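Local coordinates for hypothetical protein PurS (Thermus thermophilus, PDB 2DGB) that is a small alpha-beta protein of the PurS family that pairs with a second copy through a shared beta sheet, at residues 46-51 with 61-66. Residues are numbered along the deposited sequence; the frame is centred on the assembly and turned at random.
Sequences IVFPAE and KAMGAL
The carbonyl oxygen of I46 lies in the plane of the F48 ring, at its edge, with I46 O 3.4 Å from F48 CD2. The slightly positive ring hydrogens probably suit such a neighbour. M63, a selenomethionine here, takes one face. Its terminal methyl sits almost over the middle of the ring: CE is 3.5 Å from the F48 centroid and only 8° off the ring normal, a CH-pi contact. M63 CE lies 3.6 Å from F48 CE2 and is almost as near the other five ring carbons. The selenium stands farther off, SE being 4.8 Å from the same centroid, in an oblique Met-aromatic contact. The bend at M63 chi3 (-78°) turns CE aside from an otherwise extended chain, onto the ring. With CG between its backbone N and carbonyl carbon (chi1 67°), F48 keeps its ring beside its own strand, I46 O at the edge and one face turned to M63. This contact joins the end of strand 37-49 to the last turns of helix 53-67, the first strand and the helix of a beta-alpha-beta crossover, whose second strand, 73-83, runs parallel to the first with strand 3-12 between them. I46 CG2 meets M63 tip to tip, 4.1 Å from M63 CE. Beta-branched I46 suits a strand and offers a methyl, flat F48 gives a broad apolar face for the methyl of M63 to lie on, and long, flexible M63 reaches from the helix to the sheet. H33 and P34 of the second subunit pack on M63 and F48 respectively, and I46 and V47 join an antiparallel ladder with that chain.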
loop_
_atom_site.group_PDB
_atom_site.type_symbol
_atom_site.label_atom_id
_atom_site.label_comp_id
_atom_site.label_asym_id
_atom_site.label_seq_id
_atom_site.Cartn_x
_atom_site.Cartn_y
_atom_site.Cartn_z
ATOM N N ILE A 46 -9.742 -3.653 -2.263
ATOM C CA ILE A 46 -10.839 -4.589 -2.111
ATOM C C ILE A 46 -12.194 -4.045 -2.556
ATOM O O ILE A 46 -12.679 -3.039 -2.028
ATOM C CB ILE A 46 -10.957 -5.037 -0.637
ATOM C CG1 ILE A 46 -9.587 -5.483 -0.116
ATOM C CG2 ILE A 46 -11.985 -6.156 -0.511
ATOM C CD1 ILE A 46 -9.610 -6.001 1.311
ATOM N N VAL A 47 -12.790 -4.718 -3.535
ATOM C CA VAL A 47 -14.115 -4.359 -4.034
ATOM C C VAL A 47 -15.054 -5.323 -3.317
ATOM O O VAL A 47 -14.887 -6.550 -3.393
ATOM C CB VAL A 47 -14.221 -4.557 -5.566
ATOM C CG1 VAL A 47 -15.645 -4.274 -6.039
ATOM C CG2 VAL A 47 -13.228 -3.632 -6.274
ATOM N N PHE A 48 -16.033 -4.766 -2.608
ATOM C CA PHE A 48 -16.963 -5.573 -1.835
ATOM C C PHE A 48 -18.293 -4.843 -1.641
ATOM O O PHE A 48 -18.364 -3.626 -1.799
ATOM C CB PHE A 48 -16.345 -5.861 -0.471
ATOM C CG PHE A 48 -16.186 -4.633 0.384
ATOM C CD1 PHE A 48 -17.079 -4.373 1.420
ATOM C CD2 PHE A 48 -15.165 -3.721 0.133
ATOM C CE1 PHE A 48 -16.958 -3.218 2.197
ATOM C CE2 PHE A 48 -15.035 -2.559 0.903
ATOM C CZ PHE A 48 -15.935 -2.310 1.937
ATOM N N PRO A 49 -19.353 -5.579 -1.260
ATOM C CA PRO A 49 -20.692 -5.018 -1.038
ATOM C C PRO A 49 -20.967 -4.584 0.399
ATOM O O PRO A 49 -20.366 -5.104 1.346
ATOM C CB PRO A 49 -21.599 -6.168 -1.445
ATOM C CG PRO A 49 -20.873 -7.329 -0.851
ATOM C CD PRO A 49 -19.414 -7.054 -1.244
ATOM N N ALA A 50 -21.894 -3.640 0.551
ATOM C CA ALA A 50 -22.282 -3.141 1.870
ATOM C C ALA A 50 -23.599 -2.372 1.756
ATOM O O ALA A 50 -23.914 -1.824 0.702
ATOM C CB ALA A 50 -21.188 -2.236 2.440
ATOM N N GLU A 51 -24.358 -2.328 2.846
ATOM C CA GLU A 51 -25.647 -1.640 2.863
ATOM C C GLU A 51 -25.511 -0.144 2.624
ATOM O O GLU A 51 -26.336 0.467 1.935
ATOM C CB GLU A 51 -26.341 -1.878 4.206
ATOM C CG GLU A 51 -26.899 -3.284 4.395
ATOM C CD GLU A 51 -28.221 -3.486 3.668
ATOM O OE1 GLU A 51 -29.064 -2.558 3.698
ATOM O OE2 GLU A 51 -28.425 -4.572 3.083
ATOM N N LYS A 61 -12.614 -1.847 7.760
ATOM C CA LYS A 61 -11.748 -1.950 8.926
ATOM C C LYS A 61 -11.765 -3.356 9.528
ATOM O O LYS A 61 -10.786 -3.778 10.153
ATOM C CB LYS A 61 -12.150 -0.922 9.989
ATOM C CG LYS A 61 -12.124 0.527 9.504
ATOM C CD LYS A 61 -11.690 1.490 10.607
ATOM C CE LYS A 61 -12.541 1.350 11.868
ATOM N NZ LYS A 61 -13.974 1.672 11.628
ATOM N N ALA A 62 -12.867 -4.079 9.343
ATOM C CA ALA A 62 -12.978 -5.436 9.876
ATOM C C ALA A 62 -12.075 -6.377 9.084
ATOM O O ALA A 62 -11.486 -7.311 9.638
ATOM C CB ALA A 62 -14.427 -5.923 9.802
HETATM N N MSE A 63 -11.973 -6.131 7.784
HETATM C CA MSE A 63 -11.138 -6.963 6.930
HETATM C C MSE A 63 -9.664 -6.661 7.211
HETATM O O MSE A 63 -8.818 -7.549 7.174
HETATM C CB MSE A 63 -11.499 -6.726 5.459
HETATM C CG MSE A 63 -12.967 -7.034 5.162
HETATM SE SE MSE A 63 -13.454 -6.917 3.296
HETATM C CE MSE A 63 -13.579 -4.998 3.137
ATOM N N GLY A 64 -9.364 -5.403 7.506
ATOM C CA GLY A 64 -7.998 -5.044 7.837
ATOM C C GLY A 64 -7.610 -5.772 9.115
ATOM O O GLY A 64 -6.530 -6.347 9.211
ATOM N N ALA A 65 -8.505 -5.755 10.097
ATOM C CA ALA A 65 -8.265 -6.419 11.372
ATOM C C ALA A 65 -8.133 -7.928 11.185
ATOM O O ALA A 65 -7.340 -8.583 11.861
ATOM C CB ALA A 65 -9.406 -6.111 12.342
ATOM N N LEU A 66 -8.909 -8.480 10.260
ATOM C CA LEU A 66 -8.870 -9.912 9.994
ATOM C C LEU A 66 -7.614 -10.357 9.241
ATOM O O LEU A 66 -7.100 -11.454 9.470
ATOM C CB LEU A 66 -10.107 -10.329 9.192
ATOM C CG LEU A 66 -11.468 -10.228 9.891
ATOM C CD1 LEU A 66 -12.580 -10.480 8.887
ATOM C CD2 LEU A 66 -11.538 -11.236 11.034
#